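Local coordinates for protein putative protease (Parabacteroides distasonis ATCC 8503, PDB 3KD4) that is of unknown function but may be an exported protease, at residues S4-A14 / Y25-T35. Sequence-based numbering, arbitrary orientation. Where two conformers were deposited one is given.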
loop_
_atom_site.group_PDB
_atom_site.type_symbol
_atom_site.label_atom_id
_atom_site.label_comp_id
_atom_site.label_asym_id
_atom_site.label_seq_id
_atom_site.Cartn_x
_atom_site.Cartn_y
_atom_site.Cartn_z
ATOM N N SER A 4 11.063 -21.978 -7.231
ATOM C CA SER A 4 11.092 -23.308 -7.893
ATOM C C SER A 4 10.086 -24.245 -7.208
ATOM O O SER A 4 10.129 -25.453 -7.392
ATOM C CB SER A 4 12.525 -23.889 -7.924
ATOM O OG SER A 4 12.758 -24.894 -6.934
ATOM N N GLU A 5 9.184 -23.681 -6.416
ATOM C CA GLU A 5 8.092 -24.435 -5.819
ATOM C C GLU A 5 6.879 -24.571 -6.771
ATOM O O GLU A 5 6.083 -25.505 -6.652
ATOM C CB GLU A 5 7.612 -23.698 -4.591
ATOM C CG GLU A 5 8.655 -23.580 -3.482
ATOM C CD GLU A 5 8.691 -24.777 -2.570
ATOM O OE1 GLU A 5 7.629 -25.206 -2.098
ATOM O OE2 GLU A 5 9.784 -25.276 -2.301
ATOM N N ALA A 6 6.735 -23.578 -7.651
ATOM C CA ALA A 6 5.610 -23.497 -8.585
ATOM C C ALA A 6 6.015 -22.638 -9.741
ATOM O O ALA A 6 6.929 -21.814 -9.597
ATOM C CB ALA A 6 4.358 -22.916 -7.889
ATOM N N GLU A 7 5.331 -22.820 -10.875
ATOM C CA GLU A 7 5.530 -22.008 -12.050
ATOM C C GLU A 7 4.222 -21.854 -12.805
ATOM O O GLU A 7 3.494 -22.843 -13.005
ATOM C CB GLU A 7 6.533 -22.696 -12.964
ATOM C CG GLU A 7 6.861 -21.962 -14.249
ATOM C CD GLU A 7 7.630 -22.856 -15.198
ATOM O OE1 GLU A 7 7.428 -22.760 -16.446
ATOM O OE2 GLU A 7 8.395 -23.705 -14.680
ATOM N N TYR A 8 3.926 -20.644 -13.241
ATOM C CA TYR A 8 2.810 -20.423 -14.161
ATOM C C TYR A 8 3.325 -20.654 -15.563
ATOM O O TYR A 8 4.072 -19.832 -16.102
ATOM C CB TYR A 8 2.279 -19.002 -14.084
ATOM C CG TYR A 8 1.531 -18.674 -12.810
ATOM C CD1 TYR A 8 0.167 -18.912 -12.717
ATOM C CD2 TYR A 8 2.173 -18.095 -11.734
ATOM C CE1 TYR A 8 -0.525 -18.603 -11.584
ATOM C CE2 TYR A 8 1.481 -17.760 -10.581
ATOM C CZ TYR A 8 0.129 -18.026 -10.525
ATOM O OH TYR A 8 -0.595 -17.752 -9.411
ATOM N N GLY A 9 2.918 -21.760 -16.164
ATOM C CA GLY A 9 3.292 -22.062 -17.540
ATOM C C GLY A 9 2.671 -21.037 -18.477
ATOM O O GLY A 9 3.323 -20.524 -19.392
ATOM N N LYS A 10 1.415 -20.698 -18.222
ATOM C CA LYS A 10 0.731 -19.695 -19.028
ATOM C C LYS A 10 -0.199 -18.846 -18.198
ATOM O O LYS A 10 -0.874 -19.350 -17.268
ATOM C CB LYS A 10 -0.103 -20.362 -20.094
ATOM C CG LYS A 10 0.736 -21.041 -21.155
ATOM C CD LYS A 10 -0.123 -21.390 -22.369
ATOM C CE LYS A 10 0.602 -22.384 -23.324
ATOM N NZ LYS A 10 2.067 -22.093 -23.442
ATOM N N VAL A 11 -0.212 -17.560 -18.526
ATOM C CA VAL A 11 -1.210 -16.622 -18.074
ATOM C C VAL A 11 -1.748 -15.888 -19.327
ATOM O O VAL A 11 -0.965 -15.470 -20.237
ATOM C CB VAL A 11 -0.599 -15.642 -17.049
ATOM C CG1 VAL A 11 -1.564 -14.537 -16.665
ATOM C CG2 VAL A 11 -0.115 -16.413 -15.788
ATOM N N SER A 12 -3.063 -15.740 -19.399
ATOM C CA SER A 12 -3.661 -14.915 -20.455
ATOM C C SER A 12 -4.761 -14.083 -19.843
ATOM O O SER A 12 -5.618 -14.621 -19.136
ATOM C CB SER A 12 -4.169 -15.797 -21.593
ATOM O OG SER A 12 -4.512 -15.016 -22.716
ATOM N N LYS A 13 -4.697 -12.760 -20.032
ATOM C CA LYS A 13 -5.746 -11.866 -19.528
ATOM C C LYS A 13 -6.220 -11.015 -20.683
ATOM O O LYS A 13 -5.390 -10.510 -21.471
ATOM C CB LYS A 13 -5.241 -10.988 -18.390
ATOM C CG LYS A 13 -4.879 -11.806 -17.163
ATOM C CD LYS A 13 -4.288 -11.005 -16.038
ATOM C CE LYS A 13 -4.158 -11.905 -14.770
ATOM N NZ LYS A 13 -3.578 -11.161 -13.641
ATOM N N ALA A 14 -7.538 -10.875 -20.814
ATOM C CA ALA A 14 -8.111 -10.134 -21.923
ATOM C C ALA A 14 -9.214 -9.239 -21.396
ATOM O O ALA A 14 -10.115 -9.725 -20.693
ATOM C CB ALA A 14 -8.646 -11.105 -22.995
ATOM N N TYR A 25 -13.894 -9.189 -18.597
ATOM C CA TYR A 25 -12.533 -9.541 -18.214
ATOM C C TYR A 25 -12.408 -11.080 -18.203
ATOM O O TYR A 25 -13.194 -11.772 -17.559
ATOM C CB TYR A 25 -12.192 -8.959 -16.832
ATOM C CG TYR A 25 -10.903 -9.519 -16.234
ATOM C CD1 TYR A 25 -9.677 -9.232 -16.806
ATOM C CD2 TYR A 25 -10.913 -10.348 -15.092
ATOM C CE1 TYR A 25 -8.492 -9.725 -16.270
ATOM C CE2 TYR A 25 -9.701 -10.854 -14.539
ATOM C CZ TYR A 25 -8.511 -10.538 -15.143
ATOM O OH TYR A 25 -7.305 -10.989 -14.656
ATOM N N ARG A 26 -11.480 -11.615 -18.962
ATOM C CA ARG A 26 -11.290 -13.059 -19.051
ATOM C C ARG A 26 -9.869 -13.396 -18.635
ATOM O O ARG A 26 -8.905 -12.782 -19.120
ATOM C CB ARG A 26 -11.573 -13.598 -20.440
ATOM C CG ARG A 26 -11.453 -15.136 -20.536
ATOM C CD ARG A 26 -12.089 -15.686 -21.799
ATOM N NE ARG A 26 -12.003 -17.173 -21.805
ATOM C CZ ARG A 26 -12.580 -17.933 -22.722
ATOM N NH1 ARG A 26 -13.309 -17.376 -23.685
ATOM N NH2 ARG A 26 -12.461 -19.240 -22.664
ATOM N N SER A 27 -9.756 -14.325 -17.693
ATOM C CA SER A 27 -8.462 -14.682 -17.105
ATOM C C SER A 27 -8.274 -16.161 -17.205
ATOM O O SER A 27 -9.134 -16.891 -16.720
ATOM C CB SER A 27 -8.399 -14.294 -15.611
ATOM O OG SER A 27 -7.276 -14.893 -14.970
ATOM N N SER A 28 -7.199 -16.610 -17.873
ATOM C CA SER A 28 -6.853 -18.049 -17.823
ATOM C C SER A 28 -5.454 -18.233 -17.358
ATOM O O SER A 28 -4.567 -17.362 -17.560
ATOM C CB SER A 28 -7.036 -18.816 -19.146
ATOM O OG SER A 28 -6.200 -18.258 -20.092
HETATM N N MSE A 29 -5.245 -19.366 -16.721
HETATM C CA MSE A 29 -3.946 -19.684 -16.185
HETATM C C MSE A 29 -3.693 -21.185 -16.168
HETATM O O MSE A 29 -4.624 -21.980 -16.192
HETATM C CB MSE A 29 -3.724 -19.055 -14.801
HETATM C CG MSE A 29 -4.635 -19.508 -13.682
HETATM SE SE MSE A 29 -4.122 -21.263 -13.005
HETATM C CE MSE A 29 -4.804 -21.122 -11.165
ATOM N N GLU A 30 -2.409 -21.506 -16.188
ATOM C CA GLU A 30 -1.864 -22.822 -15.989
ATOM C C GLU A 30 -0.791 -22.641 -14.916
ATOM O O GLU A 30 0.177 -21.847 -15.095
ATOM C CB GLU A 30 -1.268 -23.346 -17.275
ATOM C CG GLU A 30 -2.294 -23.453 -18.352
ATOM C CD GLU A 30 -1.731 -23.980 -19.673
ATOM O OE1 GLU A 30 -0.572 -24.470 -19.721
ATOM O OE2 GLU A 30 -2.471 -23.878 -20.657
ATOM N N LEU A 31 -0.938 -23.389 -13.829
ATOM C CA LEU A 31 -0.041 -23.283 -12.688
ATOM C C LEU A 31 0.395 -24.659 -12.251
ATOM O O LEU A 31 -0.418 -25.467 -11.784
ATOM C CB LEU A 31 -0.749 -22.549 -11.536
ATOM C CG LEU A 31 -0.061 -22.478 -10.154
ATOM C CD1 LEU A 31 1.287 -21.778 -10.217
ATOM C CD2 LEU A 31 -0.985 -21.774 -9.176
ATOM N N THR A 32 1.685 -24.934 -12.382
ATOM C CA THR A 32 2.236 -26.191 -11.918
ATOM C C THR A 32 2.828 -26.060 -10.509
ATOM O O THR A 32 3.566 -25.123 -10.241
ATOM C CB THR A 32 3.319 -26.687 -12.893
ATOM O OG1 THR A 32 2.771 -26.738 -14.221
ATOM C CG2 THR A 32 3.823 -28.066 -12.468
ATOM N N LEU A 33 2.461 -26.993 -9.631
ATOM C CA LEU A 33 2.909 -27.051 -8.241
ATOM C C LEU A 33 3.873 -28.211 -8.082
ATOM O O LEU A 33 3.548 -29.330 -8.419
ATOM C CB LEU A 33 1.709 -27.211 -7.331
ATOM C CG LEU A 33 0.627 -26.106 -7.427
ATOM C CD1 LEU A 33 -0.359 -26.230 -6.267
ATOM C CD2 LEU A 33 1.210 -24.692 -7.445
ATOM N N PHE A 34 5.080 -27.958 -7.598
ATOM C CA PHE A 34 6.096 -29.005 -7.567
ATOM C C PHE A 34 6.319 -29.615 -6.193
ATOM O O PHE A 34 6.963 -30.633 -6.109
ATOM C CB PHE A 34 7.433 -28.475 -8.051
ATOM C CG PHE A 34 7.418 -27.999 -9.454
ATOM C CD1 PHE A 34 7.337 -28.900 -10.497
ATOM C CD2 PHE A 34 7.509 -26.648 -9.738
ATOM C CE1 PHE A 34 7.311 -28.443 -11.807
ATOM C CE2 PHE A 34 7.514 -26.195 -11.050
ATOM C CZ PHE A 34 7.401 -27.089 -12.070
ATOM N N THR A 35 5.813 -28.992 -5.136
ATOM C CA THR A 35 6.037 -29.461 -3.777
ATOM C C THR A 35 4.712 -29.531 -2.999
ATOM O O THR A 35 3.735 -28.824 -3.317
ATOM C CB THR A 35 6.937 -28.477 -2.983
ATOM O OG1 THR A 35 6.208 -27.257 -2.796
ATOM C CG2 THR A 35 8.281 -28.153 -3.715
HETATM O O HOH W 1 2.111 -24.576 -15.701
HETATM O O HOH W 2 -7.754 -14.488 -21.554
#
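S12 and S28 form a hydrogen-bonded antiparallel pair, with S28 N 2.8 Å from S12 O and S12 N donating back to S28 O. A14 with R26 and E7 with T32 pair in the same way, and F34 N reaches E5 O. The register slips at a classic beta bulge, where G9 and K10 both face E30. There E30 N bonds to K10 O, but G9 N makes a weak, bent bond to E30 O (2.9 Å, 120° at the hydrogen). A water takes a second bond from G9 N and joins it to T32 OG1, which also bonds to T111.

Apolar contacts gather on the face of A6, Y8, L31 and L33. With CG anti to the backbone N (chi1 172°), L31 sets CD1 over the centre of the Y8 ring, 3.8 Å from its centroid, in a CH-pi contact. A6 CB packs on L33 CD2 at 3.6 Å. Further along, the K13 chain runs extended past Y25, its CE 3.3 Å from Y25 OH, and its NZ forms a salt bridge with E132.

At the end near helix 36-39, T35 OG1 donates to E5 OE1 at 2.6 Å, from above the carboxylate plane. The E5 chain bends at chi2 (-86°) to bring OE1 there. At the bulge, on the face opposite Y8 and L31, the aliphatic part of K10 runs alongside the E30 carboxylate, with K10 CD 3.8 Å from E30 OE2. K10 NZ stays 5.1 Å from E30 OE1, so no salt bridge forms.

These are the two strands of a beta hairpin inside a mixed sheet. Strand 111-120 flanks 23-33, strand 140-150 flanks 6-17, and T35 N-caps helix 36-39, which packs on L33.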